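Local coordinates for cephalosporin acylase (Bacillus halodurans, PDB 2NLZ), which probably acts as an N-terminal nucleophile hydrolase of the gamma-glutamyltranspeptidase family, cleaving amide bonds such as the side-chain amide of cephalosporins, at residues Pro269-Val283 against Ala303-Glu317. The protein carries 1 engineered substitution. Numbering follows the deposited sequence.
Sequences PNGQGLVALEALNIV and AMKLAFVDGMKYVTE
Asp310 OD2 takes a salt bridge from Arg337 and a hydrogen bond from the Tyr333 hydroxyl, and Glu278 OE2 lies 2.5 Å away, while OD1 of the same aspartate accepts from the backbone N of Gly351. The carboxylates of Glu278 and Asp310 lie nearly coplanar. Glu278 reaches this point with CG anti to the backbone N (chi1 -176°) and an extended chain whose CB and CG run past the methyl of Ala307.

That methyl is itself a knob, seated among Val275, Glu278, Ala279 and Ile282, with Ala307 CB 3.4 Å from Ala279 N. The reciprocal knob is Val275, held by Met304, Ala307, Phe308 and Gly311. Its CG1 lies over one face of the Phe308 ring, offset toward the rim, in a CH-pi contact 4.1 Å from the centroid, and its CG2 rests on Gly311 CA at 3.8 Å. Helix 274-283 and the 303-314 part of helix 294-314 thus pack knobs-into-holes, roughly antiparallel (141°). Their axes approach to 8.1 Å in a buried helix pair of a protein whose gamma-glutamyltranspeptidase family is consistent with the Ntn-hydrolase fold; strand 250-259 and helix 444-457 also pack against side chains of the pair. Met304 bends at chi2 and chi3, which swings its tip back so that CE meets Ala279 CB at 3.6 Å. Farther along, Ile282 sets CG2 against Ala303 CB and CD1 against Leu306 CB.

Val315, the first residue to leave helical phi/psi, turns its side chain toward 269-283: CG2 touches Leu274 CG, and CG1 approaches Gly271 O to 3.5 Å. A weak, bent hydrogen bond from Asn270 N to Thr316 O (133° at the hydrogen) joins the two loops, next to Glu317, whose carboxylate pairs with Arg416.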
loop_
_atom_site.group_PDB
_atom_site.type_symbol
_atom_site.label_atom_id
_atom_site.label_comp_id
_atom_site.label_asym_id
_atom_site.label_seq_id
_atom_site.Cartn_x
_atom_site.Cartn_y
_atom_site.Cartn_z
ATOM N N PRO D 269 8.341 33.229 -24.183
ATOM C CA PRO D 269 9.683 32.872 -24.629
ATOM C C PRO D 269 10.849 33.745 -24.185
ATOM O O PRO D 269 10.684 34.918 -23.833
ATOM C CB PRO D 269 9.536 32.874 -26.136
ATOM C CG PRO D 269 8.215 32.253 -26.316
ATOM C CD PRO D 269 7.353 32.820 -25.201
ATOM N N ASN D 270 12.029 33.146 -24.328
ATOM C CA ASN D 270 13.110 33.211 -23.362
ATOM C C ASN D 270 12.794 32.046 -22.392
ATOM O O ASN D 270 13.485 31.036 -22.398
ATOM C CB ASN D 270 13.195 34.582 -22.672
ATOM C CG ASN D 270 14.491 34.780 -21.870
ATOM O OD1 ASN D 270 14.608 35.746 -21.119
ATOM N ND2 ASN D 270 15.459 33.875 -22.025
ATOM N N GLY D 271 11.703 32.158 -21.633
ATOM C CA GLY D 271 11.248 31.090 -20.732
ATOM C C GLY D 271 10.532 29.967 -21.458
ATOM O O GLY D 271 9.932 30.183 -22.516
ATOM N N GLN D 272 10.582 28.766 -20.877
ATOM C CA GLN D 272 10.103 27.545 -21.547
ATOM C C GLN D 272 8.657 27.153 -21.216
ATOM O O GLN D 272 8.208 26.057 -21.582
ATOM C CB GLN D 272 11.054 26.358 -21.286
ATOM C CG GLN D 272 10.985 25.758 -19.873
ATOM C CD GLN D 272 11.624 24.388 -19.771
ATOM O OE1 GLN D 272 12.238 24.060 -18.765
ATOM N NE2 GLN D 272 11.462 23.574 -20.803
ATOM N N GLY D 273 7.929 28.049 -20.549
ATOM C CA GLY D 273 6.543 27.796 -20.154
ATOM C C GLY D 273 5.637 27.448 -21.317
ATOM O O GLY D 273 4.648 26.732 -21.164
ATOM N N LEU D 274 5.993 27.973 -22.486
ATOM C CA LEU D 274 5.383 27.635 -23.763
ATOM C C LEU D 274 5.055 26.140 -23.890
ATOM O O LEU D 274 3.981 25.777 -24.369
ATOM C CB LEU D 274 6.361 28.044 -24.869
ATOM C CG LEU D 274 5.891 28.254 -26.299
ATOM C CD1 LEU D 274 5.616 26.936 -27.003
ATOM C CD2 LEU D 274 4.673 29.119 -26.262
ATOM N N VAL D 275 5.994 25.293 -23.461
ATOM C CA VAL D 275 5.886 23.840 -23.588
ATOM C C VAL D 275 4.665 23.312 -22.861
ATOM O O VAL D 275 3.879 22.562 -23.431
ATOM C CB VAL D 275 7.155 23.122 -23.082
ATOM C CG1 VAL D 275 6.974 21.617 -23.117
ATOM C CG2 VAL D 275 8.356 23.526 -23.925
ATOM N N ALA D 276 4.500 23.725 -21.611
ATOM C CA ALA D 276 3.317 23.365 -20.831
ATOM C C ALA D 276 2.052 23.730 -21.582
ATOM O O ALA D 276 1.173 22.896 -21.765
ATOM C CB ALA D 276 3.340 24.062 -19.479
ATOM N N LEU D 277 1.997 24.984 -22.029
ATOM C CA LEU D 277 0.875 25.540 -22.789
ATOM C C LEU D 277 0.511 24.755 -24.062
ATOM O O LEU D 277 -0.650 24.388 -24.272
ATOM C CB LEU D 277 1.173 27.001 -23.124
ATOM C CG LEU D 277 0.520 28.081 -22.260
ATOM C CD1 LEU D 277 0.267 27.623 -20.860
ATOM C CD2 LEU D 277 1.361 29.328 -22.240
ATOM N N GLU D 278 1.509 24.494 -24.898
ATOM C CA GLU D 278 1.315 23.712 -26.110
ATOM C C GLU D 278 0.859 22.279 -25.794
ATOM O O GLU D 278 -0.082 21.766 -26.415
ATOM C CB GLU D 278 2.598 23.699 -26.946
ATOM C CG GLU D 278 2.459 22.975 -28.275
ATOM C CD GLU D 278 3.778 22.839 -29.004
ATOM O OE1 GLU D 278 4.695 23.656 -28.774
ATOM O OE2 GLU D 278 3.900 21.903 -29.810
ATOM N N ALA D 279 1.518 21.647 -24.824
ATOM C CA ALA D 279 1.115 20.317 -24.377
ATOM C C ALA D 279 -0.345 20.308 -23.929
ATOM O O ALA D 279 -1.127 19.489 -24.409
ATOM C CB ALA D 279 2.031 19.806 -23.273
ATOM N N LEU D 280 -0.719 21.231 -23.045
ATOM C CA LEU D 280 -2.121 21.336 -22.625
ATOM C C LEU D 280 -3.056 21.505 -23.818
ATOM O O LEU D 280 -4.172 20.968 -23.821
ATOM C CB LEU D 280 -2.354 22.478 -21.623
ATOM C CG LEU D 280 -2.376 22.196 -20.113
ATOM C CD1 LEU D 280 -2.702 20.734 -19.818
ATOM C CD2 LEU D 280 -1.065 22.588 -19.455
ATOM N N ASN D 281 -2.577 22.230 -24.830
ATOM C CA ASN D 281 -3.365 22.531 -26.019
ATOM C C ASN D 281 -3.568 21.309 -26.918
ATOM O O ASN D 281 -4.623 21.140 -27.526
ATOM C CB ASN D 281 -2.701 23.663 -26.801
ATOM C CG ASN D 281 -3.698 24.639 -27.363
ATOM O OD1 ASN D 281 -4.764 24.875 -26.776
ATOM N ND2 ASN D 281 -3.355 25.229 -28.508
ATOM N N ILE D 282 -2.541 20.469 -26.998
ATOM C CA ILE D 282 -2.648 19.175 -27.660
ATOM C C ILE D 282 -3.620 18.266 -26.892
ATOM O O ILE D 282 -4.544 17.700 -27.467
ATOM C CB ILE D 282 -1.262 18.494 -27.784
ATOM C CG1 ILE D 282 -0.338 19.304 -28.696
ATOM C CG2 ILE D 282 -1.400 17.114 -28.359
ATOM C CD1 ILE D 282 1.144 18.975 -28.551
ATOM N N VAL D 283 -3.426 18.162 -25.583
ATOM C CA VAL D 283 -4.201 17.236 -24.762
ATOM C C VAL D 283 -5.673 17.673 -24.592
ATOM O O VAL D 283 -6.548 16.851 -24.335
ATOM C CB VAL D 283 -3.487 16.969 -23.399
ATOM C CG1 VAL D 283 -4.115 17.763 -22.249
ATOM C CG2 VAL D 283 -3.488 15.501 -23.084
ATOM N N ALA D 303 1.426 13.937 -25.463
ATOM C CA ALA D 303 1.256 15.375 -25.716
ATOM C C ALA D 303 2.461 16.168 -25.236
ATOM O O ALA D 303 2.990 17.029 -25.949
ATOM C CB ALA D 303 -0.019 15.895 -25.051
ATOM N N MET D 304 2.899 15.857 -24.023
ATOM C CA MET D 304 4.067 16.502 -23.453
ATOM C C MET D 304 5.259 16.309 -24.368
ATOM O O MET D 304 5.966 17.265 -24.670
ATOM C CB MET D 304 4.364 15.967 -22.045
ATOM C CG MET D 304 5.577 16.599 -21.355
ATOM S SD MET D 304 5.671 18.398 -21.510
ATOM C CE MET D 304 4.243 18.916 -20.561
ATOM N N LYS D 305 5.454 15.075 -24.820
ATOM C CA LYS D 305 6.576 14.735 -25.679
ATOM C C LYS D 305 6.629 15.606 -26.919
ATOM O O LYS D 305 7.665 16.197 -27.200
ATOM C CB LYS D 305 6.555 13.251 -26.048
ATOM C CG LYS D 305 7.256 12.373 -25.028
ATOM C CD LYS D 305 6.731 10.952 -25.051
ATOM C CE LYS D 305 7.225 10.180 -26.261
ATOM N NZ LYS D 305 6.558 8.848 -26.361
ATOM N N LEU D 306 5.512 15.716 -27.632
ATOM C CA LEU D 306 5.483 16.492 -28.874
ATOM C C LEU D 306 5.794 17.969 -28.644
ATOM O O LEU D 306 6.583 18.568 -29.372
ATOM C CB LEU D 306 4.139 16.331 -29.579
ATOM C CG LEU D 306 3.778 14.891 -29.968
ATOM C CD1 LEU D 306 2.262 14.712 -30.076
ATOM C CD2 LEU D 306 4.506 14.455 -31.254
ATOM N N ALA D 307 5.185 18.524 -27.601
ATOM C CA ALA D 307 5.374 19.910 -27.225
ATOM C C ALA D 307 6.809 20.219 -26.804
ATOM O O ALA D 307 7.325 21.306 -27.086
ATOM C CB ALA D 307 4.408 20.270 -26.104
ATOM N N PHE D 308 7.449 19.273 -26.126
ATOM C CA PHE D 308 8.764 19.529 -25.562
ATOM C C PHE D 308 9.839 19.611 -26.641
ATOM O O PHE D 308 10.763 20.426 -26.541
ATOM C CB PHE D 308 9.131 18.486 -24.503
ATOM C CG PHE D 308 9.805 19.064 -23.289
ATOM C CD1 PHE D 308 10.925 19.876 -23.409
ATOM C CD2 PHE D 308 9.319 18.786 -22.017
ATOM C CE1 PHE D 308 11.550 20.417 -22.281
ATOM C CE2 PHE D 308 9.938 19.318 -20.874
ATOM C CZ PHE D 308 11.053 20.140 -21.013
ATOM N N VAL D 309 9.714 18.782 -27.675
ATOM C CA VAL D 309 10.688 18.809 -28.765
ATOM C C VAL D 309 10.457 20.036 -29.655
ATOM O O VAL D 309 11.379 20.527 -30.319
ATOM C CB VAL D 309 10.717 17.498 -29.569
ATOM C CG1 VAL D 309 12.062 17.355 -30.264
ATOM C CG2 VAL D 309 10.546 16.329 -28.648
ATOM N N ASP D 310 9.230 20.545 -29.633
ATOM C CA ASP D 310 8.922 21.818 -30.261
ATOM C C ASP D 310 9.553 22.946 -29.500
ATOM O O ASP D 310 10.268 23.756 -30.081
ATOM C CB ASP D 310 7.419 22.044 -30.338
ATOM C CG ASP D 310 6.804 21.373 -31.528
ATOM O OD1 ASP D 310 7.563 20.983 -32.443
ATOM O OD2 ASP D 310 5.569 21.234 -31.559
ATOM N N GLY D 311 9.295 22.993 -28.198
ATOM C CA GLY D 311 9.855 24.032 -27.331
ATOM C C GLY D 311 11.373 24.075 -27.353
ATOM O O GLY D 311 11.967 25.151 -27.316
ATOM N N MET D 312 12.001 22.901 -27.433
ATOM C CA MET D 312 13.461 22.809 -27.464
ATOM C C MET D 312 14.035 23.259 -28.800
ATOM O O MET D 312 15.173 23.731 -28.868
ATOM C CB MET D 312 13.925 21.391 -27.130
ATOM C CG MET D 312 14.372 21.215 -25.695
ATOM S SD MET D 312 14.099 19.519 -25.175
ATOM C CE MET D 312 15.602 19.183 -24.241
ATOM N N LYS D 313 13.239 23.112 -29.855
ATOM C CA LYS D 313 13.644 23.514 -31.194
ATOM C C LYS D 313 13.516 25.030 -31.365
ATOM O O LYS D 313 14.431 25.683 -31.873
ATOM C CB LYS D 313 12.801 22.768 -32.246
ATOM C CG LYS D 313 13.050 23.162 -33.706
ATOM C CD LYS D 313 14.263 22.453 -34.318
ATOM C CE LYS D 313 14.553 22.935 -35.751
ATOM N NZ LYS D 313 13.424 22.668 -36.709
ATOM N N TYR D 314 12.395 25.587 -30.915
ATOM C CA TYR D 314 12.032 26.947 -31.297
ATOM C C TYR D 314 12.202 28.037 -30.231
ATOM O O TYR D 314 12.449 29.192 -30.582
ATOM C CB TYR D 314 10.601 26.978 -31.858
ATOM C CG TYR D 314 10.384 26.059 -33.041
ATOM C CD1 TYR D 314 11.015 26.297 -34.268
ATOM C CD2 TYR D 314 9.543 24.957 -32.941
ATOM C CE1 TYR D 314 10.816 25.448 -35.363
ATOM C CE2 TYR D 314 9.337 24.104 -34.025
ATOM C CZ TYR D 314 9.976 24.352 -35.227
ATOM O OH TYR D 314 9.763 23.498 -36.283
ATOM N N VAL D 315 12.064 27.682 -28.952
ATOM C CA VAL D 315 12.043 28.689 -27.878
ATOM C C VAL D 315 13.427 29.211 -27.502
ATOM O O VAL D 315 14.321 28.450 -27.127
ATOM C CB VAL D 315 11.264 28.218 -26.622
ATOM C CG1 VAL D 315 11.453 29.184 -25.461
ATOM C CG2 VAL D 315 9.779 28.073 -26.940
ATOM N N THR D 316 13.571 30.526 -27.640
ATOM C CA THR D 316 14.771 31.272 -27.286
ATOM C C THR D 316 14.401 32.763 -27.196
ATOM O O THR D 316 13.215 33.108 -27.240
ATOM C CB THR D 316 15.879 31.070 -28.333
ATOM O OG1 THR D 316 17.030 31.833 -27.956
ATOM C CG2 THR D 316 15.408 31.506 -29.715
ATOM N N GLU D 317 15.402 33.632 -27.060
ATOM C CA GLU D 317 15.202 35.086 -27.185
ATOM C C GLU D 317 14.253 35.415 -28.355
ATOM O O GLU D 317 14.555 35.069 -29.503
ATOM C CB GLU D 317 16.555 35.790 -27.390
ATOM C CG GLU D 317 16.472 37.276 -27.724
ATOM C CD GLU D 317 16.276 38.135 -26.495
ATOM O OE1 GLU D 317 15.239 38.829 -26.415
ATOM O OE2 GLU D 317 17.153 38.109 -25.604
#